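PDB 3QY7: tyrosine-protein phosphatase YwqE from Bacillus subtilis, which removes phosphate from tyrosine residues of phosphorylated proteins such as YwqD, YwqF and Ssb in a manganese-dependent hydrolysis. Local coordinates for residues 24-34 and 196-207; 118-126 and 152-160. All coordinates share one frame; numbering follows the deposited sequence. Where two conformers were deposited one is given.

Contact 1: residues 24-34 and 196-207. With MG (magnesium ion), chain D; PO4 (phosphate ion), chain E.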
loop_
_atom_site.group_PDB
_atom_site.type_symbol
_atom_site.label_atom_id
_atom_site.label_comp_id
_atom_site.label_asym_id
_atom_site.label_seq_id
_atom_site.Cartn_x
_atom_site.Cartn_y
_atom_site.Cartn_z
ATOM N N GLU A 24 10.750 7.779 15.056
ATOM C CA GLU A 24 11.926 7.155 14.426
ATOM C C GLU A 24 11.638 6.725 12.993
ATOM O O GLU A 24 12.481 6.889 12.098
ATOM C CB GLU A 24 12.441 5.976 15.246
ATOM C CG GLU A 24 12.942 6.366 16.626
ATOM C CD GLU A 24 14.026 7.421 16.564
ATOM O OE1 GLU A 24 15.130 7.104 16.071
ATOM O OE2 GLU A 24 13.765 8.570 16.985
ATOM N N MET A 25 10.440 6.185 12.778
ATOM C CA MET A 25 10.033 5.807 11.432
ATOM C C MET A 25 9.926 7.035 10.551
ATOM O O MET A 25 10.352 7.004 9.396
ATOM C CB MET A 25 8.710 5.031 11.449
ATOM C CG MET A 25 8.839 3.659 12.110
ATOM S SD MET A 25 7.245 2.838 12.357
ATOM C CE MET A 25 6.743 2.459 10.678
ATOM N N ALA A 26 9.357 8.117 11.092
ATOM C CA ALA A 26 9.248 9.349 10.324
ATOM C C ALA A 26 10.619 9.894 9.880
ATOM O O ALA A 26 10.779 10.306 8.726
ATOM C CB ALA A 26 8.493 10.381 11.106
ATOM N N ARG A 27 11.598 9.868 10.790
ATOM C CA ARG A 27 12.941 10.342 10.459
ATOM C C ARG A 27 13.527 9.499 9.324
ATOM O O ARG A 27 14.138 10.036 8.391
ATOM C CB ARG A 27 13.875 10.340 11.677
ATOM C CG ARG A 27 13.507 11.344 12.745
ATOM C CD ARG A 27 14.632 11.562 13.753
ATOM N NE ARG A 27 14.218 12.525 14.775
ATOM C CZ ARG A 27 13.975 12.220 16.049
ATOM N NH1 ARG A 27 14.122 10.972 16.486
ATOM N NH2 ARG A 27 13.591 13.172 16.896
ATOM N N ALA A 28 13.304 8.189 9.387
ATOM C CA ALA A 28 13.797 7.285 8.341
ATOM C C ALA A 28 13.126 7.574 7.010
ATOM O O ALA A 28 13.783 7.589 5.964
ATOM C CB ALA A 28 13.581 5.858 8.730
ATOM N N ALA A 29 11.810 7.801 7.050
ATOM C CA ALA A 29 11.046 8.159 5.861
ATOM C C ALA A 29 11.621 9.399 5.196
ATOM O O ALA A 29 11.829 9.422 3.989
ATOM C CB ALA A 29 9.555 8.364 6.207
ATOM N N VAL A 30 11.932 10.412 6.004
ATOM C CA VAL A 30 12.449 11.657 5.480
ATOM C C VAL A 30 13.818 11.422 4.826
ATOM O O VAL A 30 14.083 11.951 3.743
ATOM C CB VAL A 30 12.538 12.724 6.587
ATOM C CG1 VAL A 30 13.430 13.877 6.169
ATOM C CG2 VAL A 30 11.137 13.249 6.944
ATOM N N ARG A 31 14.660 10.615 5.464
ATOM C CA ARG A 31 15.989 10.292 4.892
ATOM C C ARG A 31 15.869 9.596 3.523
ATOM O O ARG A 31 16.737 9.745 2.660
ATOM C CB ARG A 31 16.851 9.493 5.863
ATOM C CG ARG A 31 17.234 10.264 7.137
ATOM C CD ARG A 31 18.313 9.548 7.923
ATOM N NE ARG A 31 18.081 8.105 8.000
ATOM C CZ ARG A 31 17.438 7.478 8.983
ATOM N NH1 ARG A 31 16.943 8.153 10.025
ATOM N NH2 ARG A 31 17.304 6.154 8.926
ATOM N N GLN A 32 14.754 8.898 3.319
ATOM C CA GLN A 32 14.464 8.197 2.063
ATOM C C GLN A 32 13.804 9.078 0.994
ATOM O O GLN A 32 13.523 8.605 -0.118
ATOM C CB GLN A 32 13.576 6.965 2.356
ATOM C CG GLN A 32 14.268 5.823 3.072
ATOM C CD GLN A 32 15.062 4.920 2.134
ATOM O OE1 GLN A 32 15.204 5.212 0.947
ATOM N NE2 GLN A 32 15.538 3.798 2.658
ATOM N N GLY A 33 13.551 10.348 1.307
ATOM C CA GLY A 33 12.928 11.260 0.357
ATOM C C GLY A 33 11.415 11.284 0.395
ATOM O O GLY A 33 10.785 11.878 -0.467
ATOM N N ILE A 34 10.827 10.654 1.409
ATOM C CA ILE A 34 9.376 10.686 1.583
ATOM C C ILE A 34 8.970 11.938 2.365
ATOM O O ILE A 34 9.562 12.219 3.411
ATOM C CB ILE A 34 8.899 9.390 2.291
ATOM C CG1 ILE A 34 9.278 8.159 1.439
ATOM C CG2 ILE A 34 7.403 9.461 2.625
ATOM C CD1 ILE A 34 9.209 6.803 2.177
ATOM N N HIS A 196 6.807 -1.139 9.256
ATOM C CA HIS A 196 6.261 -1.397 10.600
ATOM C C HIS A 196 7.183 -0.927 11.721
ATOM O O HIS A 196 6.733 -0.714 12.828
ATOM C CB HIS A 196 5.983 -2.891 10.829
ATOM C CG HIS A 196 4.739 -3.400 10.171
ATOM N ND1 HIS A 196 4.529 -3.326 8.812
ATOM C CD2 HIS A 196 3.674 -4.061 10.678
ATOM C CE1 HIS A 196 3.373 -3.884 8.510
ATOM N NE2 HIS A 196 2.830 -4.334 9.623
ATOM N N ASN A 197 8.472 -0.782 11.429
ATOM C CA ASN A 197 9.457 -0.464 12.466
ATOM C C ASN A 197 10.697 0.063 11.773
ATOM O O ASN A 197 10.708 0.166 10.549
ATOM C CB ASN A 197 9.747 -1.698 13.333
ATOM C CG ASN A 197 10.194 -2.889 12.514
ATOM O OD1 ASN A 197 11.155 -2.804 11.744
ATOM N ND2 ASN A 197 9.483 -4.008 12.661
ATOM N N VAL A 198 11.717 0.427 12.526
ATOM C CA VAL A 198 12.901 0.945 11.918
ATOM C C VAL A 198 13.907 -0.115 11.552
ATOM O O VAL A 198 14.753 0.147 10.780
ATOM C CB VAL A 198 13.604 2.048 12.752
ATOM C CG1 VAL A 198 12.724 3.247 12.792
ATOM C CG2 VAL A 198 13.827 1.624 14.080
ATOM N N LYS A 199 13.815 -1.298 12.105
ATOM C CA LYS A 199 14.938 -2.178 11.888
ATOM C C LYS A 199 14.830 -3.368 10.984
ATOM O O LYS A 199 15.802 -3.723 10.391
ATOM C CB LYS A 199 15.568 -2.601 13.182
ATOM C CG LYS A 199 15.814 -1.414 14.134
ATOM C CD LYS A 199 17.117 -0.834 14.049
ATOM C CE LYS A 199 17.407 -0.173 15.298
ATOM N NZ LYS A 199 18.215 0.915 14.946
ATOM N N THR A 200 13.650 -3.950 10.909
ATOM C CA THR A 200 13.448 -5.110 10.062
ATOM C C THR A 200 12.448 -4.884 8.920
ATOM O O THR A 200 12.741 -5.110 7.801
ATOM C CB THR A 200 13.021 -6.315 10.823
ATOM O OG1 THR A 200 12.017 -5.993 11.746
ATOM C CG2 THR A 200 14.190 -6.911 11.582
ATOM N N ARG A 201 11.284 -4.381 9.259
ATOM C CA ARG A 201 10.288 -4.061 8.280
ATOM C C ARG A 201 10.290 -2.567 8.068
ATOM O O ARG A 201 9.445 -1.915 8.481
ATOM C CB ARG A 201 8.921 -4.563 8.738
ATOM C CG ARG A 201 8.751 -6.022 8.531
ATOM C CD ARG A 201 7.352 -6.449 8.885
ATOM N NE ARG A 201 6.450 -6.210 7.778
ATOM C CZ ARG A 201 5.202 -6.640 7.762
ATOM N NH1 ARG A 201 4.435 -6.401 6.735
ATOM N NH2 ARG A 201 4.753 -7.335 8.767
ATOM N N ASN A 202 11.334 -2.082 7.471
ATOM C CA ASN A 202 11.487 -0.665 7.324
ATOM C C ASN A 202 11.284 -0.162 5.885
ATOM O O ASN A 202 10.590 -0.784 5.187
ATOM C CB ASN A 202 12.769 -0.209 7.931
ATOM C CG ASN A 202 13.913 -0.878 7.346
ATOM O OD1 ASN A 202 13.801 -1.477 6.318
ATOM N ND2 ASN A 202 15.038 -0.752 7.961
ATOM N N PHE A 203 11.777 0.990 5.506
ATOM C CA PHE A 203 11.365 1.537 4.234
ATOM C C PHE A 203 12.036 1.000 2.929
ATOM O O PHE A 203 11.355 0.456 2.103
ATOM C CB PHE A 203 11.483 3.063 4.297
ATOM C CG PHE A 203 10.491 3.705 5.209
ATOM C CD1 PHE A 203 10.706 3.727 6.556
ATOM C CD2 PHE A 203 9.328 4.259 4.746
ATOM C CE1 PHE A 203 9.814 4.255 7.388
ATOM C CE2 PHE A 203 8.470 4.786 5.583
ATOM C CZ PHE A 203 8.696 4.775 6.920
ATOM N N HIS A 204 13.360 1.111 2.824
ATOM C CA HIS A 204 14.082 0.592 1.654
ATOM C C HIS A 204 13.603 1.190 0.326
ATOM O O HIS A 204 13.673 0.577 -0.745
ATOM C CB HIS A 204 14.144 -0.944 1.700
ATOM C CG HIS A 204 15.236 -1.429 2.600
ATOM N ND1 HIS A 204 16.523 -1.641 2.154
ATOM C CD2 HIS A 204 15.270 -1.615 3.938
ATOM C CE1 HIS A 204 17.288 -1.996 3.169
ATOM N NE2 HIS A 204 16.547 -2.001 4.262
ATOM N N THR A 205 13.142 2.430 0.430
ATOM C CA THR A 205 12.537 3.161 -0.667
ATOM C C THR A 205 13.500 3.390 -1.836
ATOM O O THR A 205 13.194 3.044 -2.982
ATOM C CB THR A 205 12.015 4.522 -0.156
ATOM O OG1 THR A 205 11.321 4.325 1.090
ATOM C CG2 THR A 205 11.080 5.145 -1.160
ATOM N N GLN A 206 14.656 3.977 -1.541
ATOM C CA GLN A 206 15.645 4.280 -2.575
ATOM C C GLN A 206 16.232 3.013 -3.174
ATOM O O GLN A 206 16.472 2.950 -4.398
ATOM C CB GLN A 206 16.737 5.192 -2.014
ATOM C CG GLN A 206 16.227 6.600 -1.687
ATOM C CD GLN A 206 15.705 7.376 -2.887
ATOM O OE1 GLN A 206 16.160 7.200 -4.021
ATOM N NE2 GLN A 206 14.740 8.246 -2.638
ATOM N N GLU A 207 16.424 2.009 -2.330
ATOM C CA GLU A 207 16.954 0.723 -2.757
ATOM C C GLU A 207 16.054 0.092 -3.826
ATOM O O GLU A 207 16.539 -0.340 -4.880
ATOM C CB GLU A 207 17.153 -0.173 -1.537
ATOM C CG GLU A 207 18.224 0.363 -0.569
ATOM C CD GLU A 207 17.729 1.286 0.563
ATOM O OE1 GLU A 207 16.742 2.061 0.418
ATOM O OE2 GLU A 207 18.392 1.240 1.632
HETATM MG MG MG D . 1.028 -5.334 9.533
HETATM P P PO4 E . 0.660 -6.187 7.596
HETATM O O1 PO4 E . 0.969 -4.724 7.291
HETATM O O2 PO4 E . 1.864 -7.022 7.361
HETATM O O3 PO4 E . 0.282 -6.318 9.037
HETATM O O4 PO4 E . -0.481 -6.693 6.739
HETATM O O HOH W 1 15.397 1.750 4.590
#
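F203 pushes its ring against helix 19-31, whose last turn is followed by Q32, and the tight part of the contact forms around it. The methyl of A29 lies over one ring face, a CH-pi contact with CB 4.1 Å from the ring centroid; alanine lets the ring come this close. I34 CD1 meets F203 CD2 obliquely at 3.6 Å, and M25, a flexible thioether, sends CE to within 3.6 Å of H196 C. H196 starts out away from the helix; its NE2 binds magnesium, as does D14, and its ND1 bonds the carbonyl of D194, while R201 NH1 bonds phosphate O2.

The other side is polar and wetter: Q206 is exposed, and a water accepts from H204 N and, weakly, Q32 NE2. Q32, bent at chi2 (-82°), runs antiparallel to Q206, amide planes 17° apart, each reaching the other's backbone. Q32 OE1 accepts from Q206 N at 2.8 Å, the donor above the carbonyl plane, and Q206 NE2 donates to Q32 O at 2.8 Å (171°). G33 ends the helix in a Schellman motif; its positive phi would jam a CB against the preceding carbonyl O. F203 and I34 pack on D3 of strand 2-3, H204 on A168 of helix 164-168.

Contact 2: residues 118-126 and 152-160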
loop_
_atom_site.group_PDB
_atom_site.type_symbol
_atom_site.label_atom_id
_atom_site.label_comp_id
_atom_site.label_asym_id
_atom_site.label_seq_id
_atom_site.Cartn_x
_atom_site.Cartn_y
_atom_site.Cartn_z
ATOM N N ALA A 118 -13.629 -11.897 -4.661
ATOM C CA ALA A 118 -12.818 -10.704 -4.902
ATOM C C ALA A 118 -13.194 -9.955 -6.187
ATOM O O ALA A 118 -13.381 -8.737 -6.159
ATOM C CB ALA A 118 -11.317 -11.069 -4.907
ATOM N N GLU A 119 -13.320 -10.675 -7.303
ATOM C CA GLU A 119 -13.626 -10.054 -8.593
ATOM C C GLU A 119 -14.961 -9.310 -8.574
ATOM O O GLU A 119 -15.062 -8.203 -9.110
ATOM C CB GLU A 119 -13.624 -11.083 -9.735
ATOM C CG GLU A 119 -13.668 -10.423 -11.119
ATOM C CD GLU A 119 -13.705 -11.402 -12.286
ATOM O OE1 GLU A 119 -13.146 -12.518 -12.175
ATOM O OE2 GLU A 119 -14.277 -11.031 -13.336
ATOM N N GLN A 120 -15.966 -9.942 -7.966
ATOM C CA GLN A 120 -17.308 -9.367 -7.839
ATOM C C GLN A 120 -17.260 -8.086 -7.005
ATOM O O GLN A 120 -17.801 -7.051 -7.413
ATOM C CB GLN A 120 -18.294 -10.390 -7.233
ATOM C CG GLN A 120 -19.780 -9.979 -7.294
ATOM C CD GLN A 120 -20.250 -9.618 -8.701
ATOM O OE1 GLN A 120 -20.141 -10.413 -9.641
ATOM N NE2 GLN A 120 -20.765 -8.411 -8.851
ATOM N N LEU A 121 -16.578 -8.153 -5.862
ATOM C CA LEU A 121 -16.399 -6.977 -4.998
ATOM C C LEU A 121 -15.747 -5.818 -5.733
ATOM O O LEU A 121 -16.200 -4.674 -5.630
ATOM C CB LEU A 121 -15.581 -7.324 -3.750
ATOM C CG LEU A 121 -15.198 -6.152 -2.821
ATOM C CD1 LEU A 121 -16.418 -5.461 -2.249
ATOM C CD2 LEU A 121 -14.314 -6.660 -1.723
ATOM N N PHE A 122 -14.675 -6.122 -6.461
ATOM C CA PHE A 122 -13.915 -5.106 -7.172
ATOM C C PHE A 122 -14.748 -4.480 -8.296
ATOM O O PHE A 122 -14.622 -3.280 -8.596
ATOM C CB PHE A 122 -12.606 -5.716 -7.699
ATOM C CG PHE A 122 -11.567 -5.992 -6.617
ATOM C CD1 PHE A 122 -11.875 -5.877 -5.259
ATOM C CD2 PHE A 122 -10.285 -6.390 -6.974
ATOM C CE1 PHE A 122 -10.925 -6.128 -4.267
ATOM C CE2 PHE A 122 -9.324 -6.658 -5.985
ATOM C CZ PHE A 122 -9.644 -6.524 -4.642
ATOM N N TYR A 123 -15.591 -5.306 -8.923
ATOM C CA TYR A 123 -16.501 -4.831 -9.963
ATOM C C TYR A 123 -17.515 -3.851 -9.377
ATOM O O TYR A 123 -17.752 -2.764 -9.931
ATOM C CB TYR A 123 -17.227 -6.005 -10.621
ATOM C CG TYR A 123 -18.244 -5.562 -11.643
ATOM C CD1 TYR A 123 -17.860 -5.228 -12.941
ATOM C CD2 TYR A 123 -19.585 -5.449 -11.303
ATOM C CE1 TYR A 123 -18.795 -4.806 -13.884
ATOM C CE2 TYR A 123 -20.521 -5.028 -12.228
ATOM C CZ TYR A 123 -20.123 -4.708 -13.512
ATOM O OH TYR A 123 -21.069 -4.290 -14.428
ATOM N N ASP A 124 -18.079 -4.244 -8.243
ATOM C CA ASP A 124 -19.037 -3.433 -7.517
ATOM C C ASP A 124 -18.416 -2.097 -7.118
ATOM O O ASP A 124 -19.028 -1.042 -7.315
ATOM C CB ASP A 124 -19.549 -4.188 -6.291
ATOM C CG ASP A 124 -20.413 -5.393 -6.654
ATOM O OD1 ASP A 124 -20.880 -5.492 -7.815
ATOM O OD2 ASP A 124 -20.637 -6.234 -5.763
ATOM N N LEU A 125 -17.183 -2.126 -6.605
ATOM C CA LEU A 125 -16.525 -0.888 -6.174
ATOM C C LEU A 125 -16.259 0.074 -7.332
ATOM O O LEU A 125 -16.457 1.279 -7.193
ATOM C CB LEU A 125 -15.245 -1.186 -5.364
ATOM C CG LEU A 125 -15.403 -1.902 -4.019
ATOM C CD1 LEU A 125 -14.024 -2.336 -3.503
ATOM C CD2 LEU A 125 -16.123 -1.050 -2.952
ATOM N N GLN A 126 -15.837 -0.459 -8.481
ATOM C CA GLN A 126 -15.607 0.364 -9.663
ATOM C C GLN A 126 -16.881 1.036 -10.145
ATOM O O GLN A 126 -16.848 2.172 -10.610
ATOM C CB GLN A 126 -14.988 -0.451 -10.797
ATOM C CG GLN A 126 -13.506 -0.732 -10.618
ATOM C CD GLN A 126 -12.944 -1.547 -11.768
ATOM O OE1 GLN A 126 -12.615 -1.008 -12.832
ATOM N NE2 GLN A 126 -12.833 -2.856 -11.562
ATOM N N HIS A 152 -5.790 -11.169 -14.164
ATOM C CA HIS A 152 -7.215 -11.015 -14.458
ATOM C C HIS A 152 -7.850 -9.887 -13.655
ATOM O O HIS A 152 -8.607 -9.090 -14.209
ATOM C CB HIS A 152 -7.978 -12.328 -14.265
ATOM C CG HIS A 152 -7.755 -13.314 -15.370
ATOM N ND1 HIS A 152 -8.082 -13.047 -16.686
ATOM C CD2 HIS A 152 -7.217 -14.556 -15.361
ATOM C CE1 HIS A 152 -7.761 -14.087 -17.434
ATOM N NE2 HIS A 152 -7.230 -15.013 -16.655
ATOM N N LEU A 153 -7.521 -9.806 -12.366
ATOM C CA LEU A 153 -8.080 -8.747 -11.506
ATOM C C LEU A 153 -7.664 -7.363 -12.000
ATOM O O LEU A 153 -8.473 -6.438 -12.017
ATOM C CB LEU A 153 -7.689 -8.955 -10.037
ATOM C CG LEU A 153 -8.297 -10.152 -9.290
ATOM C CD1 LEU A 153 -7.556 -10.435 -8.004
ATOM C CD2 LEU A 153 -9.796 -9.947 -9.040
ATOM N N VAL A 154 -6.405 -7.230 -12.416
ATOM C CA VAL A 154 -5.897 -5.980 -12.967
ATOM C C VAL A 154 -6.494 -5.665 -14.345
ATOM O O VAL A 154 -6.893 -4.541 -14.611
ATOM C CB VAL A 154 -4.345 -5.956 -12.989
ATOM C CG1 VAL A 154 -3.825 -4.742 -13.779
ATOM C CG2 VAL A 154 -3.808 -5.943 -11.560
ATOM N N GLU A 155 -6.554 -6.667 -15.222
ATOM C CA GLU A 155 -7.256 -6.514 -16.495
ATOM C C GLU A 155 -8.697 -6.011 -16.264
ATOM O O GLU A 155 -9.209 -5.194 -17.038
ATOM C CB GLU A 155 -7.254 -7.843 -17.251
ATOM C CG GLU A 155 -7.730 -7.758 -18.672
ATOM C CD GLU A 155 -9.246 -7.813 -18.776
ATOM O OE1 GLU A 155 -9.795 -7.210 -19.724
ATOM O OE2 GLU A 155 -9.882 -8.456 -17.909
ATOM N N LYS A 156 -9.319 -6.484 -15.191
ATOM C CA LYS A 156 -10.700 -6.095 -14.851
ATOM C C LYS A 156 -10.828 -4.768 -14.093
ATOM O O LYS A 156 -11.941 -4.366 -13.735
ATOM C CB LYS A 156 -11.409 -7.212 -14.077
ATOM C CG LYS A 156 -11.766 -8.468 -14.914
ATOM C CD LYS A 156 -12.704 -8.108 -16.055
ATOM C CE LYS A 156 -13.552 -9.303 -16.476
ATOM N NZ LYS A 156 -14.649 -8.851 -17.385
ATOM N N GLY A 157 -9.700 -4.111 -13.826
ATOM C CA GLY A 157 -9.723 -2.736 -13.323
ATOM C C GLY A 157 -9.067 -2.480 -11.977
ATOM O O GLY A 157 -8.950 -1.328 -11.561
ATOM N N ALA A 158 -8.609 -3.541 -11.318
ATOM C CA ALA A 158 -7.927 -3.405 -10.031
ATOM C C ALA A 158 -6.548 -2.834 -10.271
ATOM O O ALA A 158 -5.947 -3.023 -11.326
ATOM C CB ALA A 158 -7.810 -4.755 -9.349
ATOM N N ALA A 159 -6.069 -2.087 -9.282
ATOM C CA ALA A 159 -4.652 -1.712 -9.237
ATOM C C ALA A 159 -3.955 -2.537 -8.170
ATOM O O ALA A 159 -4.602 -3.174 -7.340
ATOM C CB ALA A 159 -4.532 -0.209 -8.911
ATOM N N SER A 160 -2.622 -2.518 -8.166
ATOM C CA SER A 160 -1.906 -3.165 -7.062
ATOM C C SER A 160 -0.642 -2.411 -6.643
ATOM O O SER A 160 -0.088 -1.620 -7.412
ATOM C CB SER A 160 -1.601 -4.649 -7.359
ATOM O OG SER A 160 -0.431 -4.815 -8.130
#
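L153, in the last turns of its helix, starts the contact by laying CD2 against the backbone of helix 118-127, 3.9 Å from E119 CA; the same methyl meets F122 CD2 obliquely at 4.1 Å. A branched aliphatic side chain suits this buried spot between two helices. K156 follows at the more exposed margin, its chain bent at chi2 (-61°) to run past the extended E119. K156 CE lies 3.7 Å from E119 OE2, but the charges stay apart, with K156 NZ 4.6 Å from that oxygen, so any attraction is probably modest.

Q126 NE2 donates a nearly straight bond to K156 O at 2.8 Å (172°), the oxygen lying in the glutamine's amide plane; the chain, extended beyond CG, carries the amide across to the turn. This is the helix-to-strand turn of a beta-alpha-beta unit in the TIM-barrel-like fold. G157 closes helix 148-155 in a Schellman motif, its CA 3.4 Å from Q126 OE1. A side-chain carbon here would collide with that oxygen, and the positive phi would also jam it against K156 O. A158 then brings a small methyl to F122 CD2 at 3.8 Å, with I134 and P132 of strand 131-135 also against the phenylalanine, before strand 159-163 begins.

In the fold
Contacts 1 and 2 lie across the chain's centre from each other, their own centres 30 Å apart and their nearest atoms about 14 Å apart, so they do not touch. Both segments of contact 2 fall between those of contact 1 in sequence. Contact 1 brings helix 19-31, which follows the first strand, against the stretch leading into helix 205-216, and so joins early and late parts of the barrel. Contact 2 is more local, packing helix 118-127 against the end of helix 148-155 and the turn into strand 159-163, a member of the five-stranded parallel sheet. Contact 1 carries H196 of the magnesium site, whereas contact 2 packs the outer layer, the F122 side chain about 13 Å from a bound iron.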